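Local coordinates for protein manganese-containing pseudocatalase (Thermus thermophilus, PDB 2V8T) that probably breaks down hydrogen peroxide to water and oxygen, as manganese catalases do, at a site holding two manganese ions in each subunit, at residues A[139-143]-A[144-148]; A[235-238]-A[239-243]. All coordinates share one frame; numbering follows the deposited sequence.

Overall arrangement
Two local contacts of one chain illustrate how side chains fix the backbone where regular structure begins or ends. Contact 1 (139-148) is buried and sets the start of helix 144-166; its chemistry is that of a helix cap, with asparagine and aspartate oxygens receiving N-H and O-H groups. Contact 2 (235-243) is only partly buried and belongs to the loop after strand 232-235; there an arginine and a serine hold the turn, while charged side chains gather on its solvent-facing side. The centres of contact 1 and contact 2 lie about 22 Å apart, and the two do not touch. Both nevertheless meet the same second subunit of the hexamer.

Contact 1. Residues A[139-143]-A[144-148]; sequences FTSGN and LILDL
Ser141 and Asp147 grip each other at the N-terminus of helix 144-166, where an N-cap joins an ST turn. Asp147 OD1 takes two bonds: Ser141 N lies 3.1 Å from it, on the syn lone pair of that oxygen, and Ser141 OG donates to it at 2.8 Å from above the carboxylate plane. The serine hydroxyl reaches this point because chi1 is 73°, placing OG between its own N and carbonyl carbon; from there it also accepts from Asn143 N, closing the ST turn. Asn143 is the cap itself, its OD1 receiving Leu146 N at 3.0 Å in the carbonyl plane, while Asn143 O starts the helical bonding by accepting Asp147 N. The amide's other end, ND2, is held by Phe281 O and Glu284 of the second subunit. Gly142, with phi 81°, makes a bend where a CB would jam against the preceding carbonyl. Beside these bonds, Leu146 CD2 meets the Phe139 ring at its edge, 3.7 Å from CZ, and His150 stacks on that ring. An alanine in place of Asp147 would probably leave Ser141 N and OG without their shared acceptor, though the ST-turn bond would still hold the hydroxyl. Farther out, one water joins Thr140 OG1, itself bonded to Asn49, to Gly142 N and to Asp147 OD2, the last at 2.6 Å.

Contact 2. Residues A[235-238]-A[239-243]; sequences RFSP and EDYRD
Arg235 reaches across the loop that follows strand 232-235 to meet the backbone of Asp240 and the side chain of Arg242. On the tightly packed side its NH1 donates to Asp240 O at 2.8 Å, with the oxygen almost exactly in the guanidinium plane. The bend at chi3 (70°) turns the group back over the loop, where NH2 also reaches Pro238 O at 3.1 Å; this donor stands well above the carbonyl plane of the proline. A salt bridge from NH2 to Asp263 gives the charge a partner on strand 260-263. Ser237 forms the second inner tie: OG accepts Asp240 N at 2.9 Å and bonds to Arg4 O of the second subunit. A water bonded to Ser237 OG also accepts from Glu239 N and donates to Asp240 OD2. Tyr241 CD2 packs against Ser237 CB at 3.9 Å, and Asp240 CB sits over the centre of one ring face. Tyr241 OH bonds to Asp6 OD1 of the second subunit, and Asp240 OD2, in one of its two conformers, to Asp6 N of that subunit.

The outer side is looser and charged. The guanidinium of Arg242 lies flat on that of Arg235, centres 3.8 Å apart and planes 24° from parallel, a flat stack of two like charges. In one of two conformers, the exposed Glu239 bridges through OE1 to Arg242 NH2 at 2.9 Å; with Asp263 on Arg235, this would probably offset the like charges, though the second conformer makes the tie less certain. A water joins Pro238 O and, weakly, Glu239 OE2. Ser237 is a predicted calcium ligand, as is Asp61, which Tyr241 touches on helix 57-85; the position of this turn, against the second subunit, is consistent with the intersubunit calcium site of manganese catalases.

Contact 1. Residues A[139-143]-A[144-148]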
ATOM      1  N   PHE A 139     -13.515 -10.577  -1.428  1.00  6.80           N
ATOM      2  CA  PHE A 139     -13.559 -11.613  -2.468  1.00  6.72           C
ATOM      3  C   PHE A 139     -14.999 -11.652  -2.992  1.00  6.62           C
ATOM      4  O   PHE A 139     -15.928 -11.990  -2.257  1.00  7.84           O
ATOM      5  CB  PHE A 139     -13.183 -12.974  -1.850  1.00  7.01           C
ATOM      6  CG  PHE A 139     -13.160 -14.074  -2.858  1.00  6.90           C
ATOM      7  CD1 PHE A 139     -12.042 -14.239  -3.654  1.00  8.15           C
ATOM      8  CD2 PHE A 139     -14.221 -14.959  -3.023  1.00  8.13           C
ATOM      9  CE1 PHE A 139     -11.996 -15.254  -4.611  1.00  9.05           C
ATOM     10  CE2 PHE A 139     -14.186 -15.957  -3.944  1.00  8.75           C
ATOM     11  CZ  PHE A 139     -13.069 -16.118  -4.726  1.00  8.55           C
ATOM     12  N   THR A 140     -15.162 -11.286  -4.259  1.00  6.79           N
ATOM     13  CA  THR A 140     -16.495 -11.275  -4.877  1.00  7.03           C
ATOM     14  C   THR A 140     -16.333 -11.768  -6.307  1.00  6.91           C
ATOM     15  O   THR A 140     -16.103 -11.020  -7.269  1.00  8.70           O
ATOM     16  CB  THR A 140     -17.170  -9.921  -4.709  1.00  7.62           C
ATOM     17  OG1 THR A 140     -18.450  -9.910  -5.342  1.00  8.79           O
ATOM     18  CG2 THR A 140     -16.380  -8.717  -5.212  1.00  7.92           C
ATOM     19  N   SER A 141     -16.369 -13.097  -6.438  1.00  7.46           N
ATOM     20  CA  SER A 141     -16.051 -13.774  -7.691  1.00  7.86           C
ATOM     21  C   SER A 141     -17.228 -13.918  -8.630  1.00  8.06           C
ATOM     22  O   SER A 141     -17.058 -14.277  -9.796  1.00  9.65           O
ATOM     23  CB  SER A 141     -15.528 -15.198  -7.437  1.00  8.35           C
ATOM     24  OG  SER A 141     -16.562 -16.084  -7.041  1.00  8.52           O
ATOM     25  N   GLY A 142     -18.440 -13.741  -8.127  1.00  7.88           N
ATOM     26  CA  GLY A 142     -19.654 -14.035  -8.876  1.00  9.12           C
ATOM     27  C   GLY A 142     -20.057 -15.499  -8.908  1.00  8.33           C
ATOM     28  O   GLY A 142     -21.190 -15.764  -9.337  1.00 10.01           O
ATOM     29  N   ASN A 143     -19.189 -16.414  -8.512  1.00  7.88           N
ATOM     30  CA  ASN A 143     -19.511 -17.836  -8.504  1.00  7.72           C
ATOM     31  C   ASN A 143     -20.016 -18.194  -7.112  1.00  7.19           C
ATOM     32  O   ASN A 143     -19.304 -18.010  -6.114  1.00  7.74           O
ATOM     33  CB  ASN A 143     -18.281 -18.674  -8.859  1.00  7.85           C
ATOM     34  CG  ASN A 143     -18.541 -20.163  -8.888  1.00  7.75           C
ATOM     35  OD1 ASN A 143     -18.490 -20.849  -7.858  1.00  8.62           O
ATOM     36  ND2 ASN A 143     -18.875 -20.677 -10.068  1.00  8.42           N
ATOM     37  N   LEU A 144     -21.272 -18.641  -7.023  1.00  7.51           N
ATOM     38  CA  LEU A 144     -21.903 -18.812  -5.716  1.00  7.47           C
ATOM     39  C   LEU A 144     -21.158 -19.772  -4.807  1.00  7.20           C
ATOM     40  O   LEU A 144     -20.929 -19.464  -3.634  1.00  7.35           O
ATOM     41  CB  LEU A 144     -23.383 -19.243  -5.920  1.00  8.04           C
ATOM     42  CG  LEU A 144     -24.134 -19.473  -4.623  1.00  8.42           C
ATOM     43  CD1 LEU A 144     -24.147 -18.246  -3.736  1.00  9.41           C
ATOM     44  CD2 LEU A 144     -25.561 -19.924  -4.955  1.00 10.72           C
ATOM     45  N   ILE A 145     -20.834 -20.968  -5.318  1.00  7.18           N
ATOM     46  CA  ILE A 145     -20.203 -21.952  -4.448  1.00  7.42           C
ATOM     47  C   ILE A 145     -18.806 -21.471  -3.986  1.00  6.87           C
ATOM     48  O   ILE A 145     -18.447 -21.637  -2.827  1.00  7.49           O
ATOM     49  CB  ILE A 145     -20.168 -23.331  -5.115  1.00  7.74           C
ATOM     50  CG1 ILE A 145     -21.611 -23.889  -5.164  1.00  8.69           C
ATOM     51  CG2 ILE A 145     -19.229 -24.277  -4.369  1.00  8.51           C
ATOM     52  CD1 ILE A 145     -21.761 -25.074  -6.093  1.00 10.00           C
ATOM     53  N   LEU A 146     -18.037 -20.903  -4.910  1.00  7.22           N
ATOM     54  CA  LEU A 146     -16.693 -20.385  -4.557  1.00  7.22           C
ATOM     55  C   LEU A 146     -16.811 -19.300  -3.474  1.00  6.61           C
ATOM     56  O   LEU A 146     -16.042 -19.294  -2.510  1.00  7.12           O
ATOM     57  CB  LEU A 146     -16.026 -19.896  -5.815  1.00  7.40           C
ATOM     58  CG  LEU A 146     -14.559 -19.412  -5.650  1.00  7.63           C
ATOM     59  CD1 LEU A 146     -13.635 -20.491  -5.170  1.00  8.91           C
ATOM     60  CD2 LEU A 146     -14.101 -18.843  -6.987  1.00  8.95           C
ATOM     61  N   ASP A 147     -17.758 -18.389  -3.645  1.00  7.06           N
ATOM     62  CA  ASP A 147     -17.974 -17.338  -2.659  1.00  6.90           C
ATOM     63  C   ASP A 147     -18.388 -17.923  -1.295  1.00  6.97           C
ATOM     64  O   ASP A 147     -17.912 -17.476  -0.257  1.00  7.03           O
ATOM     65  CB  ASP A 147     -19.037 -16.351  -3.112  1.00  7.93           C
ATOM     66  CG  ASP A 147     -18.556 -15.331  -4.198  1.00  8.23           C
ATOM     67  OD1 ASP A 147     -17.375 -15.270  -4.530  1.00  8.79           O
ATOM     68  OD2 ASP A 147     -19.488 -14.604  -4.612  1.00 11.01           O
ATOM     69  N   LEU A 148     -19.300 -18.912  -1.304  1.00  6.88           N
ATOM     70  CA  LEU A 148     -19.728 -19.483  -0.043  1.00  6.97           C
ATOM     71  C   LEU A 148     -18.628 -20.243   0.667  1.00  6.84           C
ATOM     72  O   LEU A 148     -18.524 -20.221   1.887  1.00  7.03           O
ATOM     73  CB  LEU A 148     -20.947 -20.420  -0.253  1.00  7.65           C
ATOM     74  CG  LEU A 148     -22.258 -19.699  -0.564  1.00  9.23           C
ATOM     75  CD1 LEU A 148     -23.287 -20.726  -1.036  1.00 10.62           C
ATOM     76  CD2 LEU A 148     -22.780 -18.975   0.696  1.00 11.40           C
TER
HETATM   77  O   HOH W   1     -19.512 -12.339  -5.826  1.00  8.79           O

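Contact 2. Residues A[235-238]-A[239-243]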
ATOM      1  N   ARG A 235     -33.685 -11.677  11.115  1.00  7.75           N
ATOM      2  CA  ARG A 235     -34.028 -11.089   9.827  1.00  7.72           C
ATOM      3  C   ARG A 235     -33.982  -9.572   9.993  1.00  7.78           C
ATOM      4  O   ARG A 235     -34.930  -8.959  10.531  1.00  8.79           O
ATOM      5  CB  ARG A 235     -35.400 -11.582   9.358  1.00  8.27           C
ATOM      6  CG  ARG A 235     -35.740 -11.123   7.960  1.00  8.61           C
ATOM      7  CD  ARG A 235     -37.130 -11.614   7.491  1.00  9.68           C
ATOM      8  NE  ARG A 235     -38.230 -10.967   8.199  1.00 10.56           N
ATOM      9  CZ  ARG A 235     -38.734  -9.756   7.866  1.00 10.99           C
ATOM     10  NH1 ARG A 235     -38.384  -9.162   6.751  1.00 11.17           N
ATOM     11  NH2 ARG A 235     -39.620  -9.178   8.671  1.00 12.77           N
ATOM     12  N   PHE A 236     -32.880  -8.951   9.565  1.00  7.45           N
ATOM     13  CA  PHE A 236     -32.631  -7.534   9.756  1.00  7.56           C
ATOM     14  C   PHE A 236     -33.261  -6.729   8.589  1.00  7.45           C
ATOM     15  O   PHE A 236     -32.581  -6.068   7.825  1.00  7.51           O
ATOM     16  CB  PHE A 236     -31.130  -7.243   9.832  1.00  7.90           C
ATOM     17  CG  PHE A 236     -30.478  -7.633  11.135  1.00  7.83           C
ATOM     18  CD1 PHE A 236     -30.437  -6.711  12.183  1.00  9.42           C
ATOM     19  CD2 PHE A 236     -29.832  -8.859  11.326  1.00  7.84           C
ATOM     20  CE1 PHE A 236     -29.794  -7.001  13.382  1.00 10.10           C
ATOM     21  CE2 PHE A 236     -29.209  -9.137  12.521  1.00  8.14           C
ATOM     22  CZ  PHE A 236     -29.167  -8.230  13.540  1.00  8.64           C
ATOM     23  N   SER A 237     -34.577  -6.785   8.480  1.00  8.43           N
ATOM     24  CA  SER A 237     -35.289  -6.126   7.385  1.00  8.69           C
ATOM     25  C   SER A 237     -36.751  -5.927   7.745  1.00 10.11           C
ATOM     26  O   SER A 237     -37.340  -6.846   8.329  1.00 11.60           O
ATOM     27  CB  SER A 237     -35.249  -7.005   6.131  1.00  8.39           C
ATOM     28  OG  SER A 237     -36.000  -6.449   5.068  1.00  9.00           O
ATOM     29  N   PRO A 238     -37.379  -4.835   7.316  1.00 10.41           N
ATOM     30  CA  PRO A 238     -38.839  -4.715   7.523  1.00 11.73           C
ATOM     31  C   PRO A 238     -39.628  -5.864   6.856  1.00 11.36           C
ATOM     32  O   PRO A 238     -40.498  -6.477   7.500  1.00 12.89           O
ATOM     33  CB  PRO A 238     -39.191  -3.347   6.965  1.00 11.71           C
ATOM     34  CG  PRO A 238     -37.874  -2.551   7.077  1.00 11.41           C
ATOM     35  CD  PRO A 238     -36.791  -3.581   6.770  1.00 10.53           C
ATOM     36  N   GLU A 239     -39.358  -6.124   5.603  1.00 11.06           N
ATOM     37  CA  GLU A 239     -40.251  -6.998   4.814  1.00 11.49           C
ATOM     38  C   GLU A 239     -39.531  -7.986   3.917  1.00 10.91           C
ATOM     39  O   GLU A 239     -40.165  -8.875   3.357  1.00 12.74           O
ATOM     40  CB  GLU A 239     -41.115  -6.200   3.822  0.50 11.97           C
ATOM     41  CG  GLU A 239     -42.252  -5.453   4.447  0.50 11.91           C
ATOM     42  CD  GLU A 239     -43.316  -6.303   5.124  0.50 12.46           C
ATOM     43  OE1 GLU A 239     -43.330  -7.526   4.968  0.50 11.27           O
ATOM     44  OE2 GLU A 239     -44.146  -5.679   5.827  0.50 13.84           O
ATOM     45  N   ASP A 240     -38.220  -7.831   3.717  1.00  9.15           N
ATOM     46  CA  ASP A 240     -37.472  -8.642   2.751  1.00  9.06           C
ATOM     47  C   ASP A 240     -36.758  -9.803   3.422  1.00  8.64           C
ATOM     48  O   ASP A 240     -36.676  -9.912   4.652  1.00  9.11           O
ATOM     49  CB  ASP A 240     -36.514  -7.733   2.005  0.80  9.39           C
ATOM     50  CG  ASP A 240     -37.253  -6.842   1.047  0.80  9.56           C
ATOM     51  OD1 ASP A 240     -37.807  -7.435   0.076  0.80 12.42           O
ATOM     52  OD2 ASP A 240     -37.171  -5.586   1.166  0.80  9.65           O
ATOM     53  N   TYR A 241     -36.265 -10.687   2.575  1.00  9.41           N
ATOM     54  CA  TYR A 241     -35.426 -11.789   3.019  1.00  9.30           C
ATOM     55  C   TYR A 241     -36.169 -12.747   3.931  1.00  9.60           C
ATOM     56  O   TYR A 241     -35.679 -13.187   4.964  1.00 10.95           O
ATOM     57  CB  TYR A 241     -34.087 -11.312   3.658  1.00  9.66           C
ATOM     58  CG  TYR A 241     -33.456 -10.185   2.891  1.00  8.81           C
ATOM     59  CD1 TYR A 241     -33.213 -10.238   1.517  1.00  9.16           C
ATOM     60  CD2 TYR A 241     -33.194  -8.978   3.514  1.00  9.47           C
ATOM     61  CE1 TYR A 241     -32.706  -9.153   0.813  1.00  8.44           C
ATOM     62  CE2 TYR A 241     -32.688  -7.889   2.817  1.00 10.11           C
ATOM     63  CZ  TYR A 241     -32.462  -7.973   1.450  1.00  8.70           C
ATOM     64  OH  TYR A 241     -31.957  -6.864   0.799  1.00  9.49           O
ATOM     65  N   ARG A 242     -37.382 -13.103   3.487  1.00 10.18           N
ATOM     66  CA  ARG A 242     -38.280 -13.944   4.238  1.00 10.70           C
ATOM     67  C   ARG A 242     -38.056 -15.451   4.022  1.00 10.46           C
ATOM     68  O   ARG A 242     -38.796 -16.246   4.654  1.00 12.16           O
ATOM     69  CB  ARG A 242     -39.715 -13.562   3.987  1.00 12.14           C
ATOM     70  CG  ARG A 242     -40.073 -12.186   4.622  1.00 13.44           C
ATOM     71  CD  ARG A 242     -41.515 -11.881   4.437  1.00 16.48           C
ATOM     72  NE  ARG A 242     -41.941 -10.685   5.170  1.00 15.98           N
ATOM     73  CZ  ARG A 242     -42.188 -10.613   6.487  1.00 15.92           C
ATOM     74  NH1 ARG A 242     -42.009 -11.634   7.281  1.00 19.78           N
ATOM     75  NH2 ARG A 242     -42.610  -9.476   7.036  1.00 17.35           N
ATOM     76  N   ASP A 243     -37.048 -15.850   3.237  1.00 10.42           N
ATOM     77  CA  ASP A 243     -36.809 -17.274   2.950  1.00 10.00           C
ATOM     78  C   ASP A 243     -35.558 -17.795   3.652  1.00  9.58           C
ATOM     79  O   ASP A 243     -35.039 -18.830   3.258  1.00 10.11           O
ATOM     80  CB  ASP A 243     -36.760 -17.518   1.462  1.00 10.74           C
ATOM     81  CG  ASP A 243     -38.059 -17.188   0.774  1.00 11.79           C
ATOM     82  OD1 ASP A 243     -39.123 -17.437   1.351  1.00 14.46           O
ATOM     83  OD2 ASP A 243     -38.025 -16.692  -0.388  1.00 13.09           O
TER
HETATM   84  O   HOH W   2     -37.988  -4.399   3.697  1.00 11.02           O
HETATM   85  O   HOH W   3     -42.559  -4.636   8.538  1.00 48.07           O